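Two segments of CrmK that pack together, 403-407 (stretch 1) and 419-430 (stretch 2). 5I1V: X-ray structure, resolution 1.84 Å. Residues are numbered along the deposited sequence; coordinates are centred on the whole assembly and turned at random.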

ATOM      1  N   PHE A 403      13.535  15.838  -9.838  1.00 26.48           N
ATOM      2  CA  PHE A 403      12.148  15.878  -9.469  1.00 27.66           C
ATOM      3  C   PHE A 403      12.076  16.857  -8.285  1.00 26.12           C
ATOM      4  O   PHE A 403      12.995  16.895  -7.464  1.00 28.42           O
ATOM      5  CB  PHE A 403      11.773  14.451  -9.060  1.00 28.97           C
ATOM      6  CG  PHE A 403      10.382  14.301  -8.545  1.00 31.68           C
ATOM      7  CD1 PHE A 403       9.295  14.508  -9.387  1.00 36.02           C
ATOM      8  CD2 PHE A 403      10.148  13.931  -7.242  1.00 34.86           C
ATOM      9  CE1 PHE A 403       7.996  14.365  -8.911  1.00 38.67           C
ATOM     10  CE2 PHE A 403       8.855  13.778  -6.761  1.00 40.07           C
ATOM     11  CZ  PHE A 403       7.776  13.996  -7.599  1.00 36.99           C
ATOM     12  N   TYR A 404      11.014  17.662  -8.236  1.00 23.18           N
ATOM     13  CA  TYR A 404      10.756  18.640  -7.195  1.00 23.40           C
ATOM     14  C   TYR A 404       9.351  18.364  -6.687  1.00 24.39           C
ATOM     15  O   TYR A 404       8.449  18.101  -7.509  1.00 24.24           O
ATOM     16  CB  TYR A 404      10.749  20.048  -7.748  1.00 24.46           C
ATOM     17  CG  TYR A 404      12.021  20.474  -8.399  1.00 24.97           C
ATOM     18  CD1 TYR A 404      12.483  19.883  -9.571  1.00 26.06           C
ATOM     19  CD2 TYR A 404      12.777  21.513  -7.855  1.00 28.99           C
ATOM     20  CE1 TYR A 404      13.660  20.313 -10.177  1.00 25.90           C
ATOM     21  CE2 TYR A 404      13.958  21.916  -8.443  1.00 27.97           C
ATOM     22  CZ  TYR A 404      14.403  21.327  -9.584  1.00 29.21           C
ATOM     23  OH  TYR A 404      15.567  21.819 -10.153  1.00 31.69           O
ATOM     24  N   MET A 405       9.170  18.361  -5.375  1.00 24.65           N
ATOM     25  CA  MET A 405       7.858  18.143  -4.804  1.00 28.34           C
ATOM     26  C   MET A 405       7.649  18.919  -3.485  1.00 27.69           C
ATOM     27  O   MET A 405       8.605  19.154  -2.733  1.00 24.56           O
ATOM     28  CB  MET A 405       7.582  16.636  -4.719  1.00 35.89           C
ATOM     29  CG  MET A 405       7.437  15.964  -3.364  1.00 48.68           C
ATOM     30  SD  MET A 405       5.758  15.284  -3.022  1.00 67.61           S
ATOM     31  CE  MET A 405       5.167  14.659  -4.598  1.00 54.30           C
ATOM     32  N   VAL A 406       6.407  19.372  -3.284  1.00 24.99           N
ATOM     33  CA  VAL A 406       5.923  19.933  -2.018  1.00 27.21           C
ATOM     34  C   VAL A 406       4.596  19.247  -1.807  1.00 25.45           C
ATOM     35  O   VAL A 406       3.829  19.042  -2.789  1.00 24.35           O
ATOM     36  CB  VAL A 406       5.708  21.467  -2.020  1.00 29.47           C
ATOM     37  CG1 VAL A 406       7.017  22.200  -1.982  1.00 35.89           C
ATOM     38  CG2 VAL A 406       4.971  21.934  -3.240  1.00 30.95           C
ATOM     39  N   ALA A 407       4.403  18.751  -0.588  1.00 26.77           N
ATOM     40  CA  ALA A 407       3.152  18.093  -0.162  1.00 25.35           C
ATOM     41  C   ALA A 407       2.666  18.726   1.136  1.00 28.40           C
ATOM     42  O   ALA A 407       3.453  19.004   2.042  1.00 27.88           O
ATOM     43  CB  ALA A 407       3.354  16.632   0.008  1.00 25.90           C
ATOM     44  N   ARG A 419       4.441  28.968  -4.013  1.00 31.66           N
ATOM     45  CA  ARG A 419       5.493  29.965  -4.208  1.00 32.29           C
ATOM     46  C   ARG A 419       6.877  29.354  -3.986  1.00 29.08           C
ATOM     47  O   ARG A 419       7.751  29.595  -4.791  1.00 27.53           O
ATOM     48  CB  ARG A 419       5.255  31.252  -3.394  1.00 35.52           C
ATOM     49  CG  ARG A 419       6.308  32.321  -3.649  1.00 43.46           C
ATOM     50  CD  ARG A 419       5.992  33.697  -3.012  1.00 45.98           C
ATOM     51  NE  ARG A 419       5.642  33.594  -1.593  1.00 53.86           N
ATOM     52  CZ  ARG A 419       4.399  33.629  -1.090  1.00 60.32           C
ATOM     53  NH1 ARG A 419       3.323  33.780  -1.873  1.00 62.68           N
ATOM     54  NH2 ARG A 419       4.227  33.511   0.223  1.00 62.00           N
ATOM     55  N   TRP A 420       7.064  28.511  -2.975  1.00 29.68           N
ATOM     56  CA  TRP A 420       8.397  27.942  -2.684  1.00 29.87           C
ATOM     57  C   TRP A 420       8.958  27.079  -3.841  1.00 31.16           C
ATOM     58  O   TRP A 420      10.105  27.260  -4.273  1.00 29.48           O
ATOM     59  CB  TRP A 420       8.377  27.117  -1.395  1.00 31.39           C
ATOM     60  CG  TRP A 420       9.739  26.565  -1.057  1.00 32.35           C
ATOM     61  CD1 TRP A 420      10.730  27.205  -0.356  1.00 37.72           C
ATOM     62  CD2 TRP A 420      10.293  25.305  -1.470  1.00 34.10           C
ATOM     63  NE1 TRP A 420      11.867  26.401  -0.296  1.00 35.60           N
ATOM     64  CE2 TRP A 420      11.612  25.233  -0.966  1.00 33.62           C
ATOM     65  CE3 TRP A 420       9.790  24.209  -2.199  1.00 33.20           C
ATOM     66  CZ2 TRP A 420      12.428  24.132  -1.180  1.00 31.73           C
ATOM     67  CZ3 TRP A 420      10.619  23.121  -2.429  1.00 31.51           C
ATOM     68  CH2 TRP A 420      11.916  23.085  -1.907  1.00 33.81           C
ATOM     69  N   ILE A 421       8.120  26.179  -4.376  1.00 28.85           N
ATOM     70  CA  ILE A 421       8.567  25.283  -5.435  1.00 27.91           C
ATOM     71  C   ILE A 421       8.761  26.039  -6.750  1.00 27.64           C
ATOM     72  O   ILE A 421       9.670  25.735  -7.506  1.00 26.83           O
ATOM     73  CB  ILE A 421       7.630  24.056  -5.595  1.00 26.46           C
ATOM     74  CG1 ILE A 421       8.301  23.020  -6.486  1.00 26.37           C
ATOM     75  CG2 ILE A 421       6.223  24.428  -6.109  1.00 26.87           C
ATOM     76  CD1 ILE A 421       7.602  21.654  -6.470  1.00 24.80           C
ATOM     77  N   ARG A 422       7.938  27.055  -7.017  1.00 26.71           N
ATOM     78  CA  ARG A 422       8.104  27.827  -8.226  1.00 27.58           C
ATOM     79  C   ARG A 422       9.397  28.622  -8.250  1.00 29.57           C
ATOM     80  O   ARG A 422      10.074  28.706  -9.280  1.00 28.25           O
ATOM     81  CB  ARG A 422       6.930  28.742  -8.431  1.00 30.17           C
ATOM     82  CG  ARG A 422       5.728  28.002  -8.992  1.00 30.90           C
ATOM     83  CD  ARG A 422       4.473  28.811  -8.797  1.00 32.95           C
ATOM     84  NE  ARG A 422       3.363  28.147  -9.429  1.00 34.80           N
ATOM     85  CZ  ARG A 422       2.102  28.479  -9.228  1.00 37.96           C
ATOM     86  NH1 ARG A 422       1.785  29.486  -8.413  1.00 35.76           N
ATOM     87  NH2 ARG A 422       1.164  27.806  -9.864  1.00 37.65           N
ATOM     88  N   GLU A 423       9.722  29.192  -7.098  1.00 32.14           N
ATOM     89  CA  GLU A 423      10.913  30.043  -6.979  1.00 33.35           C
ATOM     90  C   GLU A 423      12.205  29.229  -6.988  1.00 30.53           C
ATOM     91  O   GLU A 423      13.152  29.600  -7.690  1.00 30.66           O
ATOM     92  CB  GLU A 423      10.790  30.933  -5.739  1.00 34.33           C
ATOM     93  CG  GLU A 423       9.759  32.030  -5.984  1.00 37.95           C
ATOM     94  CD  GLU A 423       9.679  33.110  -4.904  1.00 43.73           C
ATOM     95  OE1 GLU A 423      10.231  32.911  -3.788  1.00 45.37           O
ATOM     96  OE2 GLU A 423       8.996  34.142  -5.165  1.00 44.96           O
ATOM     97  N   ILE A 424      12.238  28.100  -6.272  1.00 29.55           N
ATOM     98  CA  ILE A 424      13.444  27.267  -6.315  1.00 27.88           C
ATOM     99  C   ILE A 424      13.731  26.790  -7.728  1.00 28.81           C
ATOM    100  O   ILE A 424      14.885  26.802  -8.158  1.00 30.03           O
ATOM    101  CB  ILE A 424      13.454  26.096  -5.331  1.00 30.12           C
ATOM    102  CG1 ILE A 424      14.815  25.380  -5.384  1.00 30.32           C
ATOM    103  CG2 ILE A 424      12.317  25.087  -5.581  1.00 28.53           C
ATOM    104  CD1 ILE A 424      15.008  24.357  -4.268  1.00 30.09           C
ATOM    105  N   TYR A 425      12.686  26.355  -8.457  1.00 27.53           N
ATOM    106  CA  TYR A 425      12.866  25.812  -9.792  1.00 27.71           C
ATOM    107  C   TYR A 425      13.239  26.930 -10.746  1.00 29.61           C
ATOM    108  O   TYR A 425      14.082  26.739 -11.617  1.00 30.10           O
ATOM    109  CB  TYR A 425      11.563  25.153 -10.226  1.00 27.42           C
ATOM    110  CG  TYR A 425      11.521  24.407 -11.516  1.00 26.00           C
ATOM    111  CD1 TYR A 425      11.767  23.027 -11.548  1.00 23.89           C
ATOM    112  CD2 TYR A 425      11.104  25.028 -12.683  1.00 24.84           C
ATOM    113  CE1 TYR A 425      11.646  22.312 -12.745  1.00 22.43           C
ATOM    114  CE2 TYR A 425      10.987  24.321 -13.864  1.00 24.19           C
ATOM    115  CZ  TYR A 425      11.257  22.962 -13.877  1.00 22.46           C
ATOM    116  OH  TYR A 425      11.082  22.307 -15.060  1.00 23.94           O
ATOM    117  N   ARG A 426      12.624  28.094 -10.588  1.00 32.00           N
ATOM    118  CA  ARG A 426      12.950  29.207 -11.469  1.00 35.63           C
ATOM    119  C   ARG A 426      14.393  29.644 -11.256  1.00 34.87           C
ATOM    120  O   ARG A 426      15.111  29.854 -12.208  1.00 35.49           O
ATOM    121  CB  ARG A 426      12.045  30.417 -11.277  1.00 39.92           C
ATOM    122  CG  ARG A 426      12.505  31.592 -12.148  1.00 43.50           C
ATOM    123  CD  ARG A 426      11.977  32.923 -11.662  1.00 47.41           C
ATOM    124  NE  ARG A 426      12.251  33.158 -10.250  1.00 49.30           N
ATOM    125  CZ  ARG A 426      11.516  33.955  -9.469  1.00 56.86           C
ATOM    126  NH1 ARG A 426      10.456  34.618  -9.961  1.00 54.40           N
ATOM    127  NH2 ARG A 426      11.837  34.090  -8.182  1.00 57.13           N
ATOM    128  N   ASP A 427      14.805  29.755 -10.008  1.00 36.83           N
ATOM    129  CA  ASP A 427      16.163  30.222  -9.707  1.00 37.85           C
ATOM    130  C   ASP A 427      17.208  29.235 -10.180  1.00 38.51           C
ATOM    131  O   ASP A 427      18.185  29.631 -10.827  1.00 36.51           O
ATOM    132  CB  ASP A 427      16.299  30.493  -8.221  1.00 41.32           C
ATOM    133  CG  ASP A 427      15.551  31.756  -7.783  1.00 43.29           C
ATOM    134  OD1 ASP A 427      14.992  32.490  -8.641  1.00 45.25           O
ATOM    135  OD2 ASP A 427      15.541  32.018  -6.558  1.00 45.54           O
ATOM    136  N   ILE A 428      16.973  27.940  -9.922  1.00 32.50           N
ATOM    137  CA  ILE A 428      17.884  26.918 -10.419  1.00 32.68           C
ATOM    138  C   ILE A 428      18.008  27.060 -11.945  1.00 30.80           C
ATOM    139  O   ILE A 428      19.114  26.909 -12.477  1.00 32.35           O
ATOM    140  CB  ILE A 428      17.511  25.499  -9.930  1.00 30.86           C
ATOM    141  CG1 ILE A 428      17.919  25.345  -8.481  1.00 32.73           C
ATOM    142  CG2 ILE A 428      18.203  24.416 -10.752  1.00 33.50           C
ATOM    143  CD1 ILE A 428      17.364  24.114  -7.808  1.00 32.91           C
ATOM    144  N   HIS A 429      16.928  27.417 -12.647  1.00 30.31           N
ATOM    145  CA  HIS A 429      16.992  27.523 -14.109  1.00 33.09           C
ATOM    146  C   HIS A 429      17.053  28.959 -14.659  1.00 32.96           C
ATOM    147  O   HIS A 429      16.639  29.181 -15.789  1.00 34.12           O
ATOM    148  CB  HIS A 429      15.807  26.775 -14.769  1.00 32.72           C
ATOM    149  CG  HIS A 429      15.765  25.322 -14.428  1.00 31.10           C
ATOM    150  ND1 HIS A 429      15.038  24.830 -13.371  1.00 30.44           N
ATOM    151  CD2 HIS A 429      16.424  24.263 -14.958  1.00 33.15           C
ATOM    152  CE1 HIS A 429      15.208  23.524 -13.294  1.00 32.86           C
ATOM    153  NE2 HIS A 429      16.075  23.160 -14.224  1.00 30.02           N
ATOM    154  N   SER A 430      17.560  29.915 -13.882  1.00 36.79           N
ATOM    155  CA  SER A 430      17.486  31.332 -14.283  1.00 39.53           C
ATOM    156  C   SER A 430      18.299  31.663 -15.542  1.00 40.58           C
ATOM    157  O   SER A 430      17.981  32.623 -16.247  1.00 44.02           O
ATOM    158  CB  SER A 430      17.871  32.274 -13.131  1.00 38.70           C
ATOM    159  OG  SER A 430      19.179  32.025 -12.691  1.00 41.87           O
TER

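Residues 403-407 form part of a β-strand, and residues 419-428 belong to a helix that begins earlier in the chain. The two run nearly antiparallel, with 162° between their N-to-C directions. Their axes come within 8.7 Å. The backbones are nearest where Val 406 CA lies 6.9 Å from Ile 421 CA. The helix is held by regular i to i+4 bonds, such as Ile 424 N to Trp 420 O at 3.0 Å and Ile 428 N to Ile 424 O at 3.0 Å. His 429 is the first residue to leave helical phi/psi.

No hydrogen bond or salt bridge joins the two stretches. The contact rests on packing and buries 384 Å², both sides summed. The alternation of the strand sets which side chains face the helix. Tyr 404 and Val 406 point their CA-to-CB bonds toward the helix, while Phe 403 and Met 405 point away.

Tyr 404 is the centre of the contact and has the largest covered area, 140 Å². Its chi1 is m, and the ring runs along the helix toward its C-terminal end. It therefore meets residues on successive turns. At its base, Tyr 404 CB lies 3.8 Å from Ile 421 CD1. Farther out, Tyr 404 CD2 is 4.3 Å from Ile 424 CG2. Tyr 425 turns its ring edge toward one face of the Tyr 404 ring. The centroids are 5.0 Å apart and the planes meet at 76°, an edge-to-face pair. Its closest atoms are Tyr 404 CE1 and Tyr 425 CD1, at 3.6 Å. Ile 428 CD1 sits at the edge of the Tyr 404 ring, 4.1 Å from Tyr 404 CE2.

The hydroxyl reaches Ile 428 and His 429. Tyr 404 OH is 3.7 Å from Ile 428 CD1 and 3.6 Å from His 429 CE1. The imidazole is tied back to the helix: His 429 ND1 donates to Tyr 425 O at 2.8 Å.

Val 406 packs against Trp 420 and Ile 421, near the start of the second stretch. Val 406 CG1 lies 3.4 Å from Trp 420 CE3, a close contact for two carbons. The CA-to-CB bond of Trp 420 points sideways to the strand, but the end of the side chain comes nearer. Val 406 CG2 is 4.0 Å from Ile 421 CG2. Ile 421 thus touches both inward residues of the strand. Ile 421 CD1 also approaches the strand backbone, 3.7 Å from Tyr 404 C and 3.8 Å from Met 405 N.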